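Local coordinates for putative hemin storage protein (PDB 6AU1) that cleaves deacetylated poly-beta-1,6-N-acetylglucosamine through the glycoside hydrolase domain modelled here, an activity that in PgaB orthologues can disrupt bacterial biofilms, at residues A[297-302]-A[322-327]; A[208-213]-A[258-263]; A[178-181]-A[185-188]; A[140-145]-A[217-222]; A[49-52]-A[57-60]. All coordinates share one frame; numbering follows the deposited sequence.

Contact 1. Residues A[297-302]-A[322-327]; sequences TIFELQ and VQLRSL
Phe299 in strand 297-302 comes closest to Leu324, near the C-terminal end of the helix running through 322-326, with the two CA atoms 8.2 Å apart. That gap is filled from the helix side mainly by Leu324, whose side chain points at the strand and splits its two methyls over different targets. CD1 of Leu324 comes in low, against the stem of the phenylalanine, 3.7 Å from Phe299 CB. CD2 lies over one face of the ring, 4.0 Å from Phe299 CG, so the leucine clasps the base of the aromatic side chain and not its far rim. Thr297 CG2 covers the opposite face, offset toward the rim, so the ring is sandwiched between two methyls.

Two places along the strand, Leu301 points the same way, and it meets the helix tip to tip: its CD1 is 4.1 Å from Leu324 CD1. Having CG anti to the carbonyl carbon (chi1 -68°) lets Leu324 bring the two CD1 methyls end to end.

Val285 and Met281 of helix 277-290 close over the same leucines, which places the contact in the layer between sheet and outer helices. The chain from strand 297-305 through helix 314-326 to the parallel neighbour 332-335 is a beta-alpha-beta crossover. Between these segments the cohesion is purely apolar: it rests on the burial of methyl groups and ring carbons, without directional bonds.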
# COMPACT_ATOMS: atom_id res chain seq x y z
N THR A 297 -0.29 -14.56 0.47
CA THR A 297 0.48 -13.55 -0.24
C THR A 297 -0.11 -13.33 -1.63
O THR A 297 -0.27 -14.27 -2.40
CB THR A 297 1.96 -13.93 -0.36
OG1 THR A 297 2.50 -14.10 0.95
CG2 THR A 297 2.76 -12.84 -1.09
N ILE A 298 -0.45 -12.08 -1.92
CA ILE A 298 -0.91 -11.69 -3.23
C ILE A 298 0.27 -11.11 -3.99
O ILE A 298 0.88 -10.14 -3.55
CB ILE A 298 -2.05 -10.67 -3.14
CG1 ILE A 298 -3.22 -11.29 -2.36
CG2 ILE A 298 -2.49 -10.21 -4.53
CD1 ILE A 298 -4.33 -10.31 -2.05
N PHE A 299 0.62 -11.74 -5.11
CA PHE A 299 1.72 -11.25 -5.92
C PHE A 299 1.17 -10.15 -6.83
O PHE A 299 0.52 -10.43 -7.83
CB PHE A 299 2.36 -12.38 -6.72
CG PHE A 299 3.07 -13.39 -5.85
CD1 PHE A 299 2.35 -14.40 -5.21
CD2 PHE A 299 4.44 -13.31 -5.65
CE1 PHE A 299 3.00 -15.30 -4.39
CE2 PHE A 299 5.10 -14.23 -4.84
CZ PHE A 299 4.38 -15.22 -4.21
N GLU A 300 1.43 -8.91 -6.43
CA GLU A 300 0.89 -7.77 -7.17
C GLU A 300 1.87 -7.36 -8.27
O GLU A 300 2.96 -6.86 -8.00
CB GLU A 300 0.61 -6.61 -6.23
CG GLU A 300 -0.10 -5.46 -6.91
CD GLU A 300 -0.69 -4.48 -5.93
OE1 GLU A 300 -0.33 -4.50 -4.73
OE2 GLU A 300 -1.53 -3.67 -6.37
N LEU A 301 1.45 -7.57 -9.51
CA LEU A 301 2.31 -7.35 -10.68
C LEU A 301 2.14 -5.93 -11.20
O LEU A 301 1.14 -5.28 -10.88
CB LEU A 301 1.95 -8.35 -11.78
CG LEU A 301 2.00 -9.81 -11.36
CD1 LEU A 301 1.30 -10.67 -12.39
CD2 LEU A 301 3.46 -10.23 -11.22
N GLN A 302 3.08 -5.46 -12.00
CA GLN A 302 2.91 -4.13 -12.58
C GLN A 302 2.42 -4.22 -14.02
O GLN A 302 2.92 -5.03 -14.80
CB GLN A 302 4.21 -3.31 -12.50
CG GLN A 302 5.37 -3.84 -13.32
CD GLN A 302 6.66 -3.06 -13.04
OE1 GLN A 302 7.59 -3.59 -12.45
NE2 GLN A 302 6.70 -1.79 -13.47
N VAL A 322 0.82 -16.64 -15.62
CA VAL A 322 0.91 -18.07 -15.90
C VAL A 322 2.09 -18.66 -15.14
O VAL A 322 2.01 -19.77 -14.60
CB VAL A 322 1.04 -18.35 -17.43
CG1 VAL A 322 1.39 -19.83 -17.70
CG2 VAL A 322 -0.26 -17.97 -18.13
N GLN A 323 3.19 -17.91 -15.06
CA GLN A 323 4.36 -18.39 -14.34
C GLN A 323 4.03 -18.60 -12.87
O GLN A 323 4.40 -19.63 -12.28
CB GLN A 323 5.56 -17.43 -14.49
CG GLN A 323 6.79 -17.89 -13.71
CD GLN A 323 7.90 -16.84 -13.65
OE1 GLN A 323 7.65 -15.65 -13.84
NE2 GLN A 323 9.12 -17.28 -13.40
N LEU A 324 3.36 -17.61 -12.27
CA LEU A 324 2.90 -17.71 -10.88
C LEU A 324 2.03 -18.95 -10.68
O LEU A 324 2.26 -19.73 -9.76
CB LEU A 324 2.12 -16.46 -10.46
CG LEU A 324 2.90 -15.15 -10.34
CD1 LEU A 324 1.96 -13.98 -10.06
CD2 LEU A 324 4.01 -15.24 -9.28
N ARG A 325 1.04 -19.13 -11.56
CA ARG A 325 0.18 -20.32 -11.47
C ARG A 325 0.99 -21.62 -11.50
O ARG A 325 0.73 -22.54 -10.73
CB ARG A 325 -0.84 -20.31 -12.60
CG ARG A 325 -1.80 -19.12 -12.55
CD ARG A 325 -2.49 -18.91 -13.89
NE ARG A 325 -3.43 -19.99 -14.18
CZ ARG A 325 -4.70 -19.97 -13.82
NH1 ARG A 325 -5.17 -18.92 -13.15
NH2 ARG A 325 -5.51 -20.97 -14.13
N SER A 326 1.99 -21.68 -12.39
CA SER A 326 2.79 -22.90 -12.54
C SER A 326 3.64 -23.18 -11.30
O SER A 326 4.07 -24.31 -11.09
CB SER A 326 3.71 -22.79 -13.75
OG SER A 326 4.80 -21.92 -13.47
N LEU A 327 3.87 -22.15 -10.49
CA LEU A 327 4.67 -22.29 -9.28
C LEU A 327 3.82 -22.41 -8.02
O LEU A 327 4.35 -22.47 -6.91
CB LEU A 327 5.62 -21.09 -9.13
CG LEU A 327 6.66 -20.93 -10.24
CD1 LEU A 327 7.31 -19.55 -10.15
CD2 LEU A 327 7.72 -22.04 -10.18

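Contact 2. Residues A[208-213]-A[258-263]; sequences YLIDFT and KSYDFV
Tyr260 OH donates a hydrogen bond to Thr213 OG1 at 2.7 Å, and Thr213 OG1 in turn donates to its own helix, to Ile210 O, also at 2.7 Å, a short relay through buried hydroxyls. Thr213 manages both because its hydroxyl stands between the backbone N and the carbonyl carbon (chi1 65°), the crowded position, which turns it back over the previous turn. It meets the tyrosine at the ring edge, close to the ring plane, while the two side chains run at about a right angle. With Arg233 NH1 also bonded to Tyr260 OH, two residues bond the phenol oxygen, which should restrict the swing of the ring.

The apolar part belongs to Ile210, which points toward 258-263. Its CG2 presses on Ser259, 3.5 Å from CB and 3.4 Å from OG; that hydroxyl bonds to Glu255 O. The other branch, CG1, crosses the tyrosine's outer end obliquely, 3.8 Å from Tyr260 OH.

Around the ring, Phe256 meets Tyr260 edge-to-face, and Phe159 of strand 156-159 touches both Tyr260 and Thr213. Helix 195-223 is thereby joined to the turn that leads from helix 253-259 into strand 262-266, the kind of helix-to-sheet packing that surrounds the parallel strands of a TIM-barrel glycoside hydrolase.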
# COMPACT_ATOMS: atom_id res chain seq x y z
N TYR A 208 6.14 -2.02 15.65
CA TYR A 208 5.47 -0.77 15.99
C TYR A 208 4.55 -0.31 14.84
O TYR A 208 3.39 0.07 15.08
CB TYR A 208 6.48 0.33 16.32
CG TYR A 208 5.84 1.57 16.90
CD1 TYR A 208 5.62 1.70 18.26
CD2 TYR A 208 5.43 2.62 16.07
CE1 TYR A 208 5.03 2.82 18.79
CE2 TYR A 208 4.84 3.75 16.58
CZ TYR A 208 4.64 3.85 17.95
OH TYR A 208 4.05 4.97 18.48
N LEU A 209 5.07 -0.33 13.62
CA LEU A 209 4.25 0.06 12.46
C LEU A 209 3.07 -0.88 12.28
O LEU A 209 1.96 -0.45 11.98
CB LEU A 209 5.09 0.09 11.17
CG LEU A 209 6.13 1.21 11.09
CD1 LEU A 209 6.95 1.07 9.79
CD2 LEU A 209 5.46 2.59 11.18
N ILE A 210 3.31 -2.18 12.47
CA ILE A 210 2.20 -3.14 12.35
C ILE A 210 1.13 -2.86 13.40
O ILE A 210 -0.07 -2.84 13.09
CB ILE A 210 2.69 -4.58 12.49
CG1 ILE A 210 3.54 -4.97 11.27
CG2 ILE A 210 1.50 -5.53 12.65
CD1 ILE A 210 4.28 -6.32 11.40
N ASP A 211 1.56 -2.64 14.65
CA ASP A 211 0.62 -2.36 15.73
C ASP A 211 -0.18 -1.10 15.43
O ASP A 211 -1.38 -1.03 15.71
CB ASP A 211 1.34 -2.23 17.07
CG ASP A 211 1.80 -3.57 17.61
OD1 ASP A 211 1.32 -4.61 17.09
OD2 ASP A 211 2.63 -3.58 18.54
N PHE A 212 0.49 -0.10 14.84
CA PHE A 212 -0.19 1.13 14.47
C PHE A 212 -1.27 0.84 13.44
O PHE A 212 -2.40 1.34 13.57
CB PHE A 212 0.80 2.17 13.92
CG PHE A 212 0.16 3.48 13.56
CD1 PHE A 212 -0.62 4.17 14.48
CD2 PHE A 212 0.35 4.03 12.30
CE1 PHE A 212 -1.21 5.39 14.15
CE2 PHE A 212 -0.23 5.25 11.95
CZ PHE A 212 -1.01 5.93 12.88
N THR A 213 -0.96 0.02 12.44
CA THR A 213 -1.99 -0.32 11.45
C THR A 213 -3.11 -1.13 12.08
O THR A 213 -4.24 -1.06 11.63
CB THR A 213 -1.44 -1.08 10.22
OG1 THR A 213 -0.92 -2.36 10.61
CG2 THR A 213 -0.36 -0.24 9.50
N LYS A 258 1.79 -12.76 9.84
CA LYS A 258 1.18 -13.01 11.13
C LYS A 258 0.06 -12.02 11.44
O LYS A 258 -0.82 -12.31 12.25
CB LYS A 258 2.23 -12.95 12.24
CG LYS A 258 3.10 -14.19 12.33
CD LYS A 258 4.34 -13.95 13.19
CE LYS A 258 3.98 -13.39 14.56
NZ LYS A 258 5.20 -13.18 15.39
N SER A 259 0.08 -10.86 10.79
CA SER A 259 -0.77 -9.75 11.21
C SER A 259 -1.82 -9.30 10.19
O SER A 259 -2.84 -8.73 10.58
CB SER A 259 0.10 -8.56 11.58
OG SER A 259 1.11 -8.94 12.49
N TYR A 260 -1.58 -9.53 8.91
CA TYR A 260 -2.54 -9.08 7.90
C TYR A 260 -3.27 -10.27 7.29
O TYR A 260 -2.75 -11.37 7.27
CB TYR A 260 -1.85 -8.25 6.80
CG TYR A 260 -1.16 -7.04 7.38
CD1 TYR A 260 -1.89 -5.94 7.78
CD2 TYR A 260 0.22 -7.03 7.57
CE1 TYR A 260 -1.27 -4.83 8.32
CE2 TYR A 260 0.85 -5.94 8.12
CZ TYR A 260 0.10 -4.85 8.50
OH TYR A 260 0.73 -3.76 9.07
N ASP A 261 -4.49 -10.03 6.81
CA ASP A 261 -5.21 -11.11 6.14
C ASP A 261 -4.53 -11.47 4.84
O ASP A 261 -4.43 -12.64 4.48
CB ASP A 261 -6.65 -10.71 5.89
CG ASP A 261 -7.40 -10.46 7.17
OD1 ASP A 261 -7.67 -11.44 7.89
OD2 ASP A 261 -7.71 -9.29 7.46
N PHE A 262 -4.05 -10.44 4.14
CA PHE A 262 -3.30 -10.62 2.91
C PHE A 262 -2.09 -9.73 2.88
O PHE A 262 -2.11 -8.60 3.38
CB PHE A 262 -4.18 -10.33 1.69
CG PHE A 262 -5.33 -11.28 1.55
CD1 PHE A 262 -5.11 -12.59 1.18
CD2 PHE A 262 -6.62 -10.87 1.82
CE1 PHE A 262 -6.17 -13.48 1.05
CE2 PHE A 262 -7.68 -11.74 1.70
CZ PHE A 262 -7.45 -13.05 1.32
N VAL A 263 -1.02 -10.25 2.29
CA VAL A 263 0.19 -9.48 2.06
C VAL A 263 0.24 -9.11 0.59
O VAL A 263 0.27 -10.00 -0.26
CB VAL A 263 1.45 -10.28 2.44
CG1 VAL A 263 2.71 -9.50 2.07
CG2 VAL A 263 1.44 -10.62 3.92

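Contact 3. Residues A[178-181]-A[185-188]; sequences TYQG and PPDI
Gln180 and Pro186 meet at an angle on the outside of the turn, the flat end of the glutamine set against the proline ring. Gln180 has its CG anti to the backbone N (chi1 -173°) and stays extended beyond it, which carries the carboxamide obliquely across the Pro186 ring: Gln180 NE2 is 4.0 Å from Pro186 CG. At this distance the contact is loose van der Waals packing at the protein surface.

Tyr179, which is buried, points toward 185-188, and its ring takes the methyl end of Ile188 obliquely, with Tyr179 CE2 4.4 Å from Ile188 CD1. The isoleucine leaves the backbone to one side and then leads CD1 back toward the ring.

What joins the two pairs is a short loop linking helix 173-181 to helix 188-193. Pro186 is the centre of an inverse gamma turn, with a weak bond from Asp187 N to Pro185 O at 2.7 Å. Directly after it, Asp187 is the N-cap of the next helix, its OD1 taking the backbone N of Ala190.

Tyr179 is held on several other sides as well. Its OH is bonded to Asp170 O, and the rings of Trp201 and Phe133 meet it edge-to-face. Trp201, on the long helix 195-223, also touches Ile188.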
# COMPACT_ATOMS: atom_id res chain seq x y z
N THR A 178 10.41 6.45 22.82
CA THR A 178 9.76 5.16 22.66
C THR A 178 10.78 4.01 22.68
O THR A 178 10.54 2.97 23.29
CB THR A 178 8.93 5.10 21.36
OG1 THR A 178 7.95 6.14 21.37
CG2 THR A 178 8.24 3.76 21.22
N TYR A 179 11.92 4.21 22.01
CA TYR A 179 12.97 3.19 22.00
C TYR A 179 13.49 2.94 23.41
O TYR A 179 13.83 1.82 23.76
CB TYR A 179 14.13 3.58 21.08
CG TYR A 179 13.72 4.00 19.69
CD1 TYR A 179 12.59 3.46 19.07
CD2 TYR A 179 14.45 4.95 18.99
CE1 TYR A 179 12.21 3.86 17.79
CE2 TYR A 179 14.08 5.36 17.72
CZ TYR A 179 12.97 4.81 17.12
OH TYR A 179 12.62 5.24 15.85
N GLN A 180 13.56 4.00 24.20
CA GLN A 180 14.02 3.90 25.58
C GLN A 180 13.06 2.99 26.34
O GLN A 180 13.48 2.15 27.15
CB GLN A 180 14.11 5.28 26.22
CG GLN A 180 14.74 5.33 27.60
CD GLN A 180 15.04 6.76 28.04
OE1 GLN A 180 14.30 7.68 27.71
NE2 GLN A 180 16.13 6.94 28.76
N GLY A 181 11.78 3.15 26.05
CA GLY A 181 10.75 2.28 26.58
C GLY A 181 10.92 0.82 26.22
O GLY A 181 10.46 -0.06 26.95
N PRO A 185 18.99 2.27 24.27
CA PRO A 185 19.41 3.65 24.54
C PRO A 185 18.75 4.60 23.55
O PRO A 185 18.61 4.24 22.38
CB PRO A 185 20.93 3.60 24.33
CG PRO A 185 21.14 2.47 23.39
CD PRO A 185 20.07 1.45 23.70
N PRO A 186 18.34 5.80 24.01
CA PRO A 186 17.69 6.79 23.14
C PRO A 186 18.71 7.48 22.25
O PRO A 186 18.87 8.71 22.26
CB PRO A 186 17.06 7.76 24.14
CG PRO A 186 18.00 7.72 25.31
CD PRO A 186 18.51 6.30 25.39
N ASP A 187 19.41 6.68 21.45
CA ASP A 187 20.61 7.11 20.77
C ASP A 187 20.81 6.18 19.58
O ASP A 187 21.27 5.05 19.75
CB ASP A 187 21.80 7.05 21.73
CG ASP A 187 23.13 7.49 21.11
OD1 ASP A 187 23.25 7.53 19.87
OD2 ASP A 187 24.07 7.77 21.88
N ILE A 188 20.44 6.64 18.40
CA ILE A 188 20.49 5.76 17.23
C ILE A 188 21.93 5.36 16.87
O ILE A 188 22.17 4.24 16.45
CB ILE A 188 19.77 6.42 16.05
CG1 ILE A 188 18.26 6.36 16.33
CG2 ILE A 188 20.08 5.70 14.74
CD1 ILE A 188 17.41 7.09 15.33

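Contact 4. Residues A[140-145]-A[217-222]; sequences VISEIY and RHIVSG
Ile219 carries its CG1 branch anti to the carbonyl carbon, chi1 -74°, and that torsion throws CD1 across to Ser142 on the facing helix. Val220 uses the same trick with its second methyl: at chi1 172° CG2 is the branch anti to the carbonyl carbon, and it comes to rest beside Tyr145.

The Ile219 methyl makes the tightest touch, CD1 lying 3.5 Å from Ser142 CB and 3.8 Å from Ser142 OG. It rests against the stem of the serine; the hydroxyl itself is engaged with His138 O one turn back and with His215 NE2, so the polar atom next to the methyl has partners. The other branch of the isoleucine, CG2, leans on the helix backbone, 4.0 Å from Ser142 O.

Val220 CG2 comes at the Tyr145 ring edgewise, in the plane of the ring, 3.9 Å from CD2. The same methyl is 3.8 Å from Tyr145 O, touching both ring and carbonyl. Tyr145 OH is bonded to Pro95 O at the far end, which helps set the position of the ring.

Over these segments the helix axes run in the same sense, inclined at a crossing angle of -29° and 9.3 Å apart at closest approach. Helices 135-151 and 195-223 come before and after strand 156-159, as successive outer helices do in a TIM barrel, and that strand lies beneath them: Phe159 touches Tyr145, and Leu157 touches Val220.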
# COMPACT_ATOMS: atom_id res chain seq x y z
N VAL A 140 -4.11 12.44 14.65
CA VAL A 140 -4.60 13.02 13.40
C VAL A 140 -4.79 11.92 12.35
O VAL A 140 -5.83 11.87 11.68
CB VAL A 140 -3.66 14.12 12.87
CG1 VAL A 140 -3.97 14.45 11.41
CG2 VAL A 140 -3.78 15.37 13.74
N ILE A 141 -3.81 11.02 12.22
CA ILE A 141 -3.96 9.90 11.29
C ILE A 141 -5.16 9.05 11.67
O ILE A 141 -5.96 8.64 10.82
CB ILE A 141 -2.69 9.03 11.24
CG1 ILE A 141 -1.52 9.85 10.68
CG2 ILE A 141 -2.92 7.80 10.37
CD1 ILE A 141 -0.15 9.17 10.90
N SER A 142 -5.29 8.77 12.96
CA SER A 142 -6.43 8.00 13.46
C SER A 142 -7.76 8.64 13.06
O SER A 142 -8.72 7.94 12.70
CB SER A 142 -6.33 7.87 14.97
OG SER A 142 -5.17 7.11 15.32
N GLU A 143 -7.82 9.96 13.12
CA GLU A 143 -9.06 10.67 12.83
C GLU A 143 -9.35 10.69 11.33
O GLU A 143 -10.51 10.66 10.92
CB GLU A 143 -9.00 12.09 13.40
CG GLU A 143 -9.17 12.09 14.93
CD GLU A 143 -8.95 13.44 15.56
OE1 GLU A 143 -8.59 14.39 14.84
OE2 GLU A 143 -9.13 13.56 16.80
N ILE A 144 -8.30 10.72 10.52
CA ILE A 144 -8.48 10.63 9.08
C ILE A 144 -9.08 9.27 8.71
O ILE A 144 -10.01 9.20 7.89
CB ILE A 144 -7.14 10.88 8.33
CG1 ILE A 144 -6.72 12.35 8.52
CG2 ILE A 144 -7.28 10.57 6.83
CD1 ILE A 144 -5.29 12.64 8.04
N TYR A 145 -8.58 8.21 9.33
CA TYR A 145 -9.14 6.87 9.11
C TYR A 145 -10.58 6.78 9.61
O TYR A 145 -11.42 6.15 8.97
CB TYR A 145 -8.26 5.80 9.77
CG TYR A 145 -7.16 5.30 8.86
CD1 TYR A 145 -6.00 6.04 8.65
CD2 TYR A 145 -7.27 4.07 8.22
CE1 TYR A 145 -4.98 5.57 7.81
CE2 TYR A 145 -6.27 3.60 7.38
CZ TYR A 145 -5.13 4.35 7.18
OH TYR A 145 -4.15 3.85 6.33
N ARG A 217 -6.99 -0.25 11.88
CA ARG A 217 -8.00 -1.26 11.59
C ARG A 217 -9.15 -1.24 12.60
O ARG A 217 -10.33 -1.31 12.23
CB ARG A 217 -7.37 -2.65 11.57
CG ARG A 217 -8.38 -3.76 11.35
CD ARG A 217 -7.79 -5.10 11.73
NE ARG A 217 -8.46 -6.17 11.00
CZ ARG A 217 -8.13 -7.45 11.08
NH1 ARG A 217 -7.13 -7.83 11.86
NH2 ARG A 217 -8.79 -8.35 10.36
N HIS A 218 -8.79 -1.15 13.87
CA HIS A 218 -9.78 -1.20 14.95
C HIS A 218 -10.72 0.00 14.85
O HIS A 218 -11.94 -0.12 15.04
CB HIS A 218 -9.08 -1.22 16.32
CG HIS A 218 -10.03 -1.32 17.48
ND1 HIS A 218 -10.24 -0.29 18.36
CD2 HIS A 218 -10.82 -2.34 17.89
CE1 HIS A 218 -11.12 -0.66 19.27
NE2 HIS A 218 -11.49 -1.90 19.01
N ILE A 219 -10.16 1.16 14.53
CA ILE A 219 -10.98 2.36 14.36
C ILE A 219 -11.99 2.20 13.22
O ILE A 219 -13.18 2.48 13.39
CB ILE A 219 -10.09 3.58 14.08
CG1 ILE A 219 -9.39 3.99 15.38
CG2 ILE A 219 -10.91 4.73 13.52
CD1 ILE A 219 -8.28 4.96 15.17
N VAL A 220 -11.52 1.73 12.08
CA VAL A 220 -12.39 1.59 10.91
C VAL A 220 -13.44 0.51 11.12
O VAL A 220 -14.62 0.72 10.81
CB VAL A 220 -11.56 1.27 9.65
CG1 VAL A 220 -12.47 0.92 8.46
CG2 VAL A 220 -10.69 2.46 9.30
N SER A 221 -13.03 -0.62 11.68
CA SER A 221 -13.96 -1.74 11.87
C SER A 221 -15.09 -1.38 12.83
O SER A 221 -16.22 -1.86 12.69
CB SER A 221 -13.21 -2.97 12.39
OG SER A 221 -12.89 -2.81 13.76
N GLY A 222 -14.78 -0.53 13.81
CA GLY A 222 -15.79 -0.06 14.74
C GLY A 222 -16.85 0.77 14.03
O GLY A 222 -18.03 0.70 14.35

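Contact 5. Residues A[49-52]-A[57-60]; sequences FADP and DITE
Phe49 and Ile58 meet with the methyl neither squarely over the ring nor in its plane: Ile58 CD1 comes in obliquely, 3.7 Å from Phe49 CD2. Trp93 packs edge-to-face with the same ring, and His160 meets it with the planes inclined. The second flat group is the carboxylate of Asp51, whose side chain crosses Ile58 at about a right angle; Asp51 CG is 3.8 Å from Ile58 CD1, while its OD1 is bonded to Gly56 N, fixing the group on the turn.

Ile58 CD1 thus touches both Phe49 and Asp51. The two side-chain torsions of the isoleucine (chi1 -49°, chi2 -48°) give a bent shape that folds CD1 back until it is 3.5 Å from Ala50 O.

The backbones are tied directly once and through water once. Ala50 N donates to Glu60 O at 3.0 Å, with an N-H...O angle of 159°. One water donates to Ala50 O at 2.7 Å and accepts from Glu60 N at 3.1 Å, bridging the two segments beside the direct bond. The Glu60 side chain lies about 4 Å from a bound sulfate ion, probably from the crystallisation liquor.

All this belongs to the long excursion between strand 43-47 and helix 75-86. It is bonded to elements that follow neighbouring strands: Asp15 of helix 14-17, after strand 8-12, accepts from Asp51 N, and Ser100, after strand 89-94, bonds to Asp57 OD1.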
# COMPACT_ATOMS: atom_id res chain seq x y z
N PHE A 49 -6.85 8.47 -1.65
CA PHE A 49 -6.04 9.69 -1.52
C PHE A 49 -5.62 10.19 -2.91
O PHE A 49 -5.64 9.43 -3.87
CB PHE A 49 -4.80 9.41 -0.65
CG PHE A 49 -3.86 8.39 -1.25
CD1 PHE A 49 -4.14 7.03 -1.16
CD2 PHE A 49 -2.70 8.80 -1.90
CE1 PHE A 49 -3.27 6.08 -1.71
CE2 PHE A 49 -1.83 7.87 -2.45
CZ PHE A 49 -2.11 6.50 -2.35
N ALA A 50 -5.23 11.46 -3.01
CA ALA A 50 -4.80 12.00 -4.29
C ALA A 50 -3.27 12.11 -4.35
O ALA A 50 -2.65 12.60 -3.41
CB ALA A 50 -5.43 13.35 -4.54
N ASP A 51 -2.69 11.66 -5.45
CA ASP A 51 -1.24 11.77 -5.66
C ASP A 51 -0.94 12.07 -7.13
O ASP A 51 -0.13 11.37 -7.75
CB ASP A 51 -0.55 10.47 -5.19
CG ASP A 51 0.98 10.56 -5.18
OD1 ASP A 51 1.54 11.67 -5.15
OD2 ASP A 51 1.62 9.49 -5.20
N PRO A 52 -1.57 13.11 -7.70
CA PRO A 52 -1.43 13.30 -9.15
C PRO A 52 -0.01 13.64 -9.60
O PRO A 52 0.33 13.39 -10.75
CB PRO A 52 -2.38 14.47 -9.45
CG PRO A 52 -2.48 15.22 -8.17
CD PRO A 52 -2.42 14.17 -7.09
N ASP A 57 3.54 13.28 -1.90
CA ASP A 57 3.22 14.39 -1.02
C ASP A 57 1.70 14.56 -1.05
O ASP A 57 1.16 15.16 -1.99
CB ASP A 57 3.96 15.65 -1.49
CG ASP A 57 3.59 16.92 -0.72
OD1 ASP A 57 3.06 16.87 0.41
OD2 ASP A 57 3.88 17.99 -1.26
N ILE A 58 1.04 14.01 -0.05
CA ILE A 58 -0.42 13.86 -0.10
C ILE A 58 -1.08 15.02 0.65
O ILE A 58 -1.19 14.99 1.88
CB ILE A 58 -0.89 12.50 0.49
CG1 ILE A 58 -0.09 11.31 -0.07
CG2 ILE A 58 -2.43 12.30 0.26
CD1 ILE A 58 0.07 11.29 -1.59
N THR A 59 -1.49 16.03 -0.09
CA THR A 59 -2.15 17.19 0.51
C THR A 59 -3.68 17.10 0.45
O THR A 59 -4.36 17.86 1.13
CB THR A 59 -1.73 18.50 -0.17
OG1 THR A 59 -1.97 18.40 -1.58
CG2 THR A 59 -0.24 18.81 0.08
N GLU A 60 -4.20 16.20 -0.38
CA GLU A 60 -5.64 16.11 -0.61
C GLU A 60 -6.08 14.66 -0.68
O GLU A 60 -5.30 13.79 -1.06
CB GLU A 60 -6.04 16.82 -1.90
CG GLU A 60 -5.70 18.31 -1.93
CD GLU A 60 -6.20 18.98 -3.19
OE1 GLU A 60 -6.20 18.34 -4.26
OE2 GLU A 60 -6.60 20.16 -3.11
O HOH W 1 -2.58 15.27 -2.80

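How the contacts relate
All five contacts lie in one TIM-barrel-type domain. Along the chain contact 5 comes first, contact 3 falls within the span between the halves of contact 4, contact 2 alternates with contact 4, and contact 1 is last. Contacts 2 and 4, centres 14 Å apart, share helix 195-223 and are linked by a long, weak ion pair between Asp261 and Arg217. Contacts 1 and 2 meet in the sheet, where strands 262-266 and 297-305 are neighbours and Ile298 N probably bonds to Val263 O. Contact 3 sits farthest out, about 40 Å from contact 1 between centres. Contacts 1 and 2 join helices to the sheet side, contact 4 joins two outer helices, and contacts 3 and 5 involve loops.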